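Local coordinates for AB hydrolase-1 domain-containing protein (Streptococcus mutans, PDB 4L9A), which is probably a carboxylesterase of the alpha/beta hydrolase fold, hydrolysing carboxylic ester bonds, at residues Y177-F186 with Q266-E274; G51-F59 with Q193-Q202. All coordinates share one frame; numbering follows the deposited sequence.

Interaction 1: Y177-F186 with Q266-E274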
# COMPACT_ATOMS: atom_id res chain seq x y z
N TYR A 177 -1.48 -8.48 -18.16
CA TYR A 177 -2.67 -7.91 -17.52
C TYR A 177 -2.31 -6.61 -16.80
O TYR A 177 -3.01 -5.61 -16.94
CB TYR A 177 -3.30 -8.91 -16.56
CG TYR A 177 -4.45 -8.36 -15.75
CD1 TYR A 177 -5.75 -8.33 -16.25
CD2 TYR A 177 -4.23 -7.89 -14.46
CE1 TYR A 177 -6.80 -7.84 -15.49
CE2 TYR A 177 -5.27 -7.39 -13.69
CZ TYR A 177 -6.55 -7.37 -14.20
OH TYR A 177 -7.58 -6.87 -13.42
N LEU A 178 -1.22 -6.63 -16.03
CA LEU A 178 -0.76 -5.41 -15.36
C LEU A 178 -0.32 -4.33 -16.34
O LEU A 178 -0.63 -3.15 -16.14
CB LEU A 178 0.36 -5.72 -14.38
CG LEU A 178 -0.09 -6.56 -13.19
CD1 LEU A 178 1.11 -6.94 -12.33
CD2 LEU A 178 -1.14 -5.81 -12.37
N LYS A 179 0.40 -4.74 -17.39
CA LYS A 179 0.85 -3.83 -18.43
C LYS A 179 -0.32 -3.13 -19.10
O LYS A 179 -0.29 -1.91 -19.30
CB LYS A 179 1.67 -4.57 -19.49
CG LYS A 179 3.09 -4.94 -19.08
CD LYS A 179 4.11 -4.08 -19.82
CE LYS A 179 5.53 -4.20 -19.24
NZ LYS A 179 6.13 -5.55 -19.41
N ASP A 180 -1.35 -3.89 -19.47
CA ASP A 180 -2.54 -3.31 -20.11
C ASP A 180 -3.25 -2.35 -19.17
O ASP A 180 -3.67 -1.26 -19.55
CB ASP A 180 -3.51 -4.41 -20.57
CG ASP A 180 -2.97 -5.20 -21.75
OD1 ASP A 180 -2.04 -4.71 -22.43
OD2 ASP A 180 -3.47 -6.32 -22.00
N LEU A 181 -3.38 -2.77 -17.91
CA LEU A 181 -4.10 -1.99 -16.92
C LEU A 181 -3.38 -0.66 -16.67
O LEU A 181 -3.99 0.41 -16.73
CB LEU A 181 -4.22 -2.80 -15.63
CG LEU A 181 -5.33 -2.43 -14.67
CD1 LEU A 181 -6.66 -2.51 -15.39
CD2 LEU A 181 -5.30 -3.32 -13.44
N SER A 182 -2.08 -0.74 -16.38
CA SER A 182 -1.29 0.46 -16.09
C SER A 182 -1.21 1.38 -17.31
O SER A 182 -1.22 2.61 -17.18
CB SER A 182 0.11 0.09 -15.58
OG SER A 182 0.81 -0.72 -16.51
N ARG A 183 -1.12 0.78 -18.49
CA ARG A 183 -1.09 1.52 -19.75
C ARG A 183 -2.33 2.41 -19.91
O ARG A 183 -2.25 3.54 -20.42
CB ARG A 183 -0.97 0.56 -20.94
CG ARG A 183 -0.40 1.19 -22.22
CD ARG A 183 -0.13 0.14 -23.30
NE ARG A 183 1.28 0.11 -23.69
CZ ARG A 183 2.08 -0.95 -23.56
NH1 ARG A 183 1.61 -2.09 -23.07
NH2 ARG A 183 3.35 -0.87 -23.93
N SER A 184 -3.48 1.92 -19.45
CA SER A 184 -4.73 2.67 -19.58
C SER A 184 -4.83 3.82 -18.58
O SER A 184 -5.55 4.78 -18.81
CB SER A 184 -5.93 1.73 -19.40
OG SER A 184 -5.96 0.74 -20.42
N HIS A 185 -4.09 3.73 -17.48
CA HIS A 185 -4.31 4.68 -16.39
C HIS A 185 -3.15 5.63 -16.10
O HIS A 185 -3.27 6.51 -15.25
CB HIS A 185 -4.73 3.93 -15.12
CG HIS A 185 -6.02 3.18 -15.28
ND1 HIS A 185 -7.19 3.80 -15.66
CD2 HIS A 185 -6.31 1.87 -15.13
CE1 HIS A 185 -8.16 2.90 -15.73
NE2 HIS A 185 -7.65 1.72 -15.41
N PHE A 186 -2.03 5.45 -16.80
CA PHE A 186 -0.89 6.34 -16.60
C PHE A 186 -0.52 7.01 -17.92
O PHE A 186 -0.81 6.49 -18.99
CB PHE A 186 0.34 5.58 -16.08
CG PHE A 186 0.26 5.17 -14.64
CD1 PHE A 186 0.59 6.06 -13.63
CD2 PHE A 186 -0.12 3.88 -14.29
CE1 PHE A 186 0.54 5.67 -12.29
CE2 PHE A 186 -0.18 3.49 -12.96
CZ PHE A 186 0.15 4.39 -11.96
N GLN A 266 -13.37 -1.39 -11.42
CA GLN A 266 -13.60 -2.67 -12.08
C GLN A 266 -12.43 -3.63 -11.85
O GLN A 266 -12.42 -4.73 -12.39
CB GLN A 266 -13.80 -2.47 -13.58
CG GLN A 266 -13.83 -1.02 -14.01
CD GLN A 266 -15.20 -0.42 -13.89
OE1 GLN A 266 -16.13 -1.05 -13.37
NE2 GLN A 266 -15.36 0.81 -14.37
N HIS A 267 -11.45 -3.19 -11.07
CA HIS A 267 -10.28 -4.01 -10.79
C HIS A 267 -9.67 -3.68 -9.43
O HIS A 267 -10.14 -2.80 -8.72
CB HIS A 267 -9.24 -3.86 -11.90
CG HIS A 267 -8.87 -2.43 -12.18
ND1 HIS A 267 -7.92 -1.76 -11.44
CD2 HIS A 267 -9.32 -1.56 -13.10
CE1 HIS A 267 -7.80 -0.53 -11.90
NE2 HIS A 267 -8.64 -0.38 -12.91
N HIS A 268 -8.60 -4.39 -9.10
CA HIS A 268 -7.97 -4.31 -7.79
C HIS A 268 -7.13 -3.03 -7.60
O HIS A 268 -6.82 -2.64 -6.47
CB HIS A 268 -7.11 -5.56 -7.60
CG HIS A 268 -6.45 -5.69 -6.26
ND1 HIS A 268 -7.12 -5.51 -5.07
CD2 HIS A 268 -5.19 -6.04 -5.93
CE1 HIS A 268 -6.30 -5.73 -4.06
NE2 HIS A 268 -5.11 -6.06 -4.55
N TYR A 269 -6.77 -2.39 -8.71
CA TYR A 269 -5.80 -1.30 -8.66
C TYR A 269 -6.46 0.08 -8.67
O TYR A 269 -6.26 0.88 -9.59
CB TYR A 269 -4.77 -1.45 -9.79
CG TYR A 269 -3.79 -2.58 -9.54
CD1 TYR A 269 -4.14 -3.91 -9.80
CD2 TYR A 269 -2.53 -2.33 -9.01
CE1 TYR A 269 -3.24 -4.95 -9.55
CE2 TYR A 269 -1.63 -3.36 -8.77
CZ TYR A 269 -1.99 -4.67 -9.04
OH TYR A 269 -1.10 -5.68 -8.79
N LEU A 270 -7.23 0.34 -7.62
CA LEU A 270 -8.05 1.55 -7.56
C LEU A 270 -7.19 2.80 -7.42
O LEU A 270 -7.58 3.88 -7.86
CB LEU A 270 -9.08 1.44 -6.42
CG LEU A 270 -9.97 0.21 -6.54
CD1 LEU A 270 -11.03 0.17 -5.42
CD2 LEU A 270 -10.64 0.16 -7.92
N HIS A 271 -6.01 2.64 -6.82
CA HIS A 271 -5.08 3.76 -6.70
C HIS A 271 -4.51 4.20 -8.04
O HIS A 271 -3.95 5.28 -8.15
CB HIS A 271 -3.93 3.44 -5.74
CG HIS A 271 -3.12 2.25 -6.15
ND1 HIS A 271 -3.67 0.99 -6.28
CD2 HIS A 271 -1.81 2.13 -6.46
CE1 HIS A 271 -2.72 0.15 -6.65
NE2 HIS A 271 -1.59 0.81 -6.77
N TRP A 272 -4.66 3.37 -9.06
CA TRP A 272 -4.33 3.77 -10.43
C TRP A 272 -5.47 4.48 -11.15
O TRP A 272 -5.24 5.46 -11.86
CB TRP A 272 -3.95 2.55 -11.26
CG TRP A 272 -2.67 1.90 -10.86
CD1 TRP A 272 -1.79 2.31 -9.89
CD2 TRP A 272 -2.11 0.71 -11.44
NE1 TRP A 272 -0.73 1.44 -9.82
CE2 TRP A 272 -0.89 0.46 -10.76
CE3 TRP A 272 -2.52 -0.16 -12.46
CZ2 TRP A 272 -0.07 -0.63 -11.08
CZ3 TRP A 272 -1.70 -1.24 -12.78
CH2 TRP A 272 -0.50 -1.47 -12.08
N SER A 273 -6.68 3.96 -10.99
CA SER A 273 -7.80 4.32 -11.86
C SER A 273 -8.88 5.22 -11.23
O SER A 273 -9.69 5.82 -11.95
CB SER A 273 -8.48 3.04 -12.37
OG SER A 273 -8.96 2.26 -11.28
N GLU A 274 -8.92 5.30 -9.91
CA GLU A 274 -10.03 6.01 -9.27
C GLU A 274 -9.58 7.23 -8.47
O GLU A 274 -10.19 7.58 -7.45
CB GLU A 274 -10.84 5.05 -8.40
CG GLU A 274 -11.42 3.85 -9.16
CD GLU A 274 -12.35 4.26 -10.28
OE1 GLU A 274 -13.06 5.28 -10.13
OE2 GLU A 274 -12.38 3.57 -11.32
O HOH W 1 -7.45 -6.74 -10.55
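First torsions aim the groups that meet here: the indole of Trp272 hangs beside its own backbone N (chi1 -69°), which sends its benzo edge at helix 171-185, while Leu181 has CG anti to its N (chi1 -158°), which lays both methyls against His267, CD2 also meeting Tyr269. The indole is a knob set among Leu178, Leu181, Ser182 and His185. Its CZ3 comes to 3.6 Å from Ser182 CB, and Leu181 CB lies near the indole plane at the edge. Phe186 approaches at about a right angle and turns its own edge to the indole in an edge-to-face pair, with Phe186 CZ 3.5 Å from Trp272 CD1. The Tyr269 ring supplies CD2 to the opposite face, so the indole is held between Phe186 and Tyr269 of its own segment. Its NE1 is hydrogen-bonded to Asn58 OD1.

Further along, Leu181 CD1 sits over the face of the His267 imidazole, 3.8 Å from the ring centroid, a CH-pi contact. That ring is also fixed from within its own loop, where Tyr269 N donates to His267 ND1 at 3.0 Å, close to the ring plane. Ser273 CB lies over one face of the His185 ring, almost centrally, 3.4 Å from the centroid, a second CH-pi contact. Leu178 CD2 adds a methyl 3.6 Å from Tyr269 CE1. A water joins Tyr177 OH to His268 N, 2.9 Å from the hydroxyl.

The contact thus fastens helix 171-185 to the loop and short helix 270-273 that follow edge strand 260-263. His268 O is hydrogen-bonded to His117 NE2 at the end of strand 111-117, Asn61 ND2 of helix 60-63 to both His185 O and Trp272 O, and helix 188-206 packs on Leu178 and Ser182.

Interaction 2: G51-F59 with Q193-Q202; sequences GFFSTADNF and QLWRGYDYCQ
Phe53 and Tyr198 bring the two backbones within 4.8 Å, CA to CA, and Asp57 and Leu194 follow at 5.2 Å. The loop 51-54 and the short helix 55-58, which come after strand 43-47 of the alpha/beta hydrolase sheet, therefore lie close against helix 188-206. The backbone of Gly197 lies against the loop here, its O 3.9 Å from Phe52 O.

An aromatic cluster of Phe52, Phe53, Trp195 and Tyr198 fills the contact. Phe53 points its edge at the face of Trp195 in a T-shaped pair, planes at 85°, with CE1 3.8 Å from Trp195 CH2. Leu194, its CG anti to the backbone N (chi1 -176°), brings CG and CD1 against CD1 of the Phe53 ring. Tyr198 is sandwiched: Trp195 CZ3 lies over the centre of one face, and Phe52 CD2 over the opposite face toward its rim. Cys201 SG lies obliquely to the Phe52 ring, 4.3 Å from its centroid, and Gln202 NE2 meets that ring at its edge, the OE1 of the same amide being hydrogen-bonded to Gln209. Trp195 NE1 is hydrogen-bonded to Ser182 OG of helix 171-185.

Polar links between the segments run through two waters at the Asp57 end. One accepts from Ser54 N and donates to Leu194 O and Asp57 OD2; the other donates to Gln193 O, accepts from Gln193 NE2, and gives its second proton to Asp57 OD2 at 2.6 Å.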
# COMPACT_ATOMS: atom_id res chain seq x y z
N GLY A 51 4.05 -6.85 -4.92
CA GLY A 51 4.36 -6.50 -6.29
C GLY A 51 5.76 -5.94 -6.33
O GLY A 51 6.40 -5.81 -5.30
N PHE A 52 6.22 -5.61 -7.53
CA PHE A 52 7.59 -5.18 -7.74
C PHE A 52 7.67 -3.69 -8.04
O PHE A 52 8.76 -3.15 -8.15
CB PHE A 52 8.24 -5.94 -8.91
CG PHE A 52 8.41 -7.41 -8.68
CD1 PHE A 52 8.30 -7.94 -7.40
CD2 PHE A 52 8.68 -8.26 -9.75
CE1 PHE A 52 8.44 -9.30 -7.20
CE2 PHE A 52 8.83 -9.62 -9.55
CZ PHE A 52 8.71 -10.14 -8.27
N PHE A 53 6.53 -3.03 -8.20
CA PHE A 53 6.56 -1.61 -8.50
C PHE A 53 7.14 -0.79 -7.34
O PHE A 53 6.90 -1.10 -6.18
CB PHE A 53 5.16 -1.08 -8.81
CG PHE A 53 4.43 -1.85 -9.88
CD1 PHE A 53 4.94 -1.92 -11.16
CD2 PHE A 53 3.24 -2.49 -9.59
CE1 PHE A 53 4.26 -2.62 -12.15
CE2 PHE A 53 2.55 -3.20 -10.58
CZ PHE A 53 3.06 -3.26 -11.85
N SER A 54 7.87 0.27 -7.65
CA SER A 54 8.33 1.19 -6.61
C SER A 54 7.13 2.03 -6.19
O SER A 54 6.25 2.31 -7.01
CB SER A 54 9.47 2.09 -7.12
OG SER A 54 10.04 2.82 -6.04
N THR A 55 7.10 2.45 -4.93
CA THR A 55 5.85 2.95 -4.35
C THR A 55 5.45 4.32 -4.87
O THR A 55 4.28 4.56 -5.18
CB THR A 55 5.92 2.93 -2.81
OG1 THR A 55 6.01 1.57 -2.38
CG2 THR A 55 4.67 3.57 -2.19
N ALA A 56 6.42 5.22 -5.02
CA ALA A 56 6.11 6.54 -5.57
C ALA A 56 5.53 6.43 -6.99
O ALA A 56 4.60 7.17 -7.34
CB ALA A 56 7.35 7.44 -5.55
N ASP A 57 6.10 5.54 -7.80
CA ASP A 57 5.61 5.29 -9.16
C ASP A 57 4.19 4.71 -9.09
O ASP A 57 3.28 5.12 -9.83
CB ASP A 57 6.49 4.26 -9.87
CG ASP A 57 7.92 4.75 -10.11
OD1 ASP A 57 8.11 5.97 -10.19
OD2 ASP A 57 8.84 3.91 -10.23
N ASN A 58 4.04 3.74 -8.20
CA ASN A 58 2.78 3.02 -8.01
C ASN A 58 1.64 3.99 -7.70
O ASN A 58 0.54 3.86 -8.23
CB ASN A 58 2.98 1.99 -6.87
CG ASN A 58 1.82 0.99 -6.74
OD1 ASN A 58 1.05 0.79 -7.67
ND2 ASN A 58 1.72 0.36 -5.58
N PHE A 59 1.93 5.00 -6.87
CA PHE A 59 0.92 5.93 -6.39
C PHE A 59 0.97 7.30 -7.07
O PHE A 59 0.43 8.28 -6.56
CB PHE A 59 1.05 6.10 -4.87
CG PHE A 59 0.50 4.94 -4.09
CD1 PHE A 59 -0.87 4.87 -3.80
CD2 PHE A 59 1.33 3.93 -3.62
CE1 PHE A 59 -1.40 3.80 -3.08
CE2 PHE A 59 0.81 2.86 -2.89
CZ PHE A 59 -0.55 2.79 -2.62
N GLN A 193 8.07 4.70 -16.53
CA GLN A 193 8.78 4.82 -15.27
C GLN A 193 8.32 3.71 -14.31
O GLN A 193 9.13 2.99 -13.74
CB GLN A 193 8.58 6.22 -14.66
CG GLN A 193 9.57 6.57 -13.54
CD GLN A 193 11.03 6.60 -14.01
OE1 GLN A 193 11.33 7.10 -15.09
NE2 GLN A 193 11.93 6.05 -13.20
N LEU A 194 7.01 3.54 -14.18
CA LEU A 194 6.47 2.44 -13.39
C LEU A 194 7.15 1.12 -13.77
O LEU A 194 7.57 0.36 -12.90
CB LEU A 194 4.96 2.30 -13.62
CG LEU A 194 4.22 1.23 -12.79
CD1 LEU A 194 4.19 1.62 -11.32
CD2 LEU A 194 2.79 1.03 -13.33
N TRP A 195 7.27 0.84 -15.06
CA TRP A 195 7.83 -0.44 -15.47
C TRP A 195 9.36 -0.50 -15.35
O TRP A 195 9.93 -1.59 -15.22
CB TRP A 195 7.30 -0.89 -16.84
CG TRP A 195 5.86 -1.33 -16.71
CD1 TRP A 195 4.76 -0.59 -16.99
CD2 TRP A 195 5.40 -2.57 -16.16
NE1 TRP A 195 3.62 -1.31 -16.68
CE2 TRP A 195 3.99 -2.53 -16.18
CE3 TRP A 195 6.04 -3.72 -15.68
CZ2 TRP A 195 3.21 -3.60 -15.72
CZ3 TRP A 195 5.27 -4.78 -15.24
CH2 TRP A 195 3.87 -4.71 -15.26
N ARG A 196 10.02 0.65 -15.38
CA ARG A 196 11.47 0.67 -15.12
C ARG A 196 11.75 0.15 -13.71
O ARG A 196 12.70 -0.59 -13.50
CB ARG A 196 12.06 2.07 -15.31
CG ARG A 196 12.23 2.47 -16.75
CD ARG A 196 12.95 3.80 -16.89
NE ARG A 196 12.94 4.25 -18.28
CZ ARG A 196 12.21 5.25 -18.74
NH1 ARG A 196 11.43 5.95 -17.91
NH2 ARG A 196 12.26 5.57 -20.03
N GLY A 197 10.92 0.53 -12.75
CA GLY A 197 11.08 0.03 -11.39
C GLY A 197 10.81 -1.46 -11.25
O GLY A 197 11.57 -2.20 -10.61
N TYR A 198 9.71 -1.91 -11.85
CA TYR A 198 9.40 -3.33 -11.90
C TYR A 198 10.58 -4.12 -12.45
O TYR A 198 11.01 -5.12 -11.87
CB TYR A 198 8.18 -3.57 -12.79
CG TYR A 198 7.74 -5.01 -12.85
CD1 TYR A 198 8.40 -5.93 -13.65
CD2 TYR A 198 6.67 -5.46 -12.08
CE1 TYR A 198 8.00 -7.25 -13.70
CE2 TYR A 198 6.27 -6.77 -12.12
CZ TYR A 198 6.93 -7.66 -12.93
OH TYR A 198 6.54 -8.97 -12.98
N ASP A 199 11.07 -3.69 -13.61
CA ASP A 199 12.11 -4.42 -14.32
C ASP A 199 13.44 -4.40 -13.55
O ASP A 199 14.21 -5.36 -13.59
CB ASP A 199 12.30 -3.85 -15.73
CG ASP A 199 11.10 -4.09 -16.64
OD1 ASP A 199 10.29 -5.00 -16.35
OD2 ASP A 199 10.97 -3.38 -17.66
N TYR A 200 13.72 -3.29 -12.86
CA TYR A 200 14.93 -3.19 -12.06
C TYR A 200 14.83 -4.18 -10.91
O TYR A 200 15.74 -4.95 -10.66
CB TYR A 200 15.09 -1.77 -11.52
CG TYR A 200 16.12 -1.63 -10.43
CD1 TYR A 200 15.76 -1.77 -9.09
CD2 TYR A 200 17.45 -1.35 -10.73
CE1 TYR A 200 16.70 -1.63 -8.08
CE2 TYR A 200 18.40 -1.21 -9.74
CZ TYR A 200 18.02 -1.35 -8.42
OH TYR A 200 18.96 -1.21 -7.43
N CYS A 201 13.69 -4.16 -10.23
CA CYS A 201 13.44 -5.10 -9.14
C CYS A 201 13.59 -6.56 -9.59
O CYS A 201 14.29 -7.36 -8.96
CB CYS A 201 12.04 -4.87 -8.57
SG CYS A 201 11.65 -6.00 -7.23
N GLN A 202 12.92 -6.92 -10.69
CA GLN A 202 12.98 -8.30 -11.17
C GLN A 202 14.40 -8.71 -11.54
O GLN A 202 14.82 -9.85 -11.31
CB GLN A 202 12.06 -8.50 -12.38
CG GLN A 202 12.21 -9.89 -13.02
CD GLN A 202 11.63 -11.00 -12.15
OE1 GLN A 202 12.34 -11.65 -11.37
NE2 GLN A 202 10.33 -11.21 -12.26
O HOH W 2 8.05 1.20 -10.40
O HOH W 3 11.04 3.90 -11.68

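Interactions 1 and 2 lie with centres about 14 Å apart and share the consecutive helices 171-185 and 188-206. Along the chain their segments alternate: 51-59, 177-186, 193-202, then 266-274, so each helix of the pair reaches back or forward to a different loop beside the sheet. The two contacts join directly. Asn58 OD1, the acceptor for the Trp272 indole, also takes a hydrogen bond from His271 NE2 at 2.8 Å, and Ser182 CB packs on Leu194 CD2. The helix pair thereby ties the loop after strand 43-47 to the loop after strand 260-263, uniting early and late parts of the alpha/beta hydrolase fold.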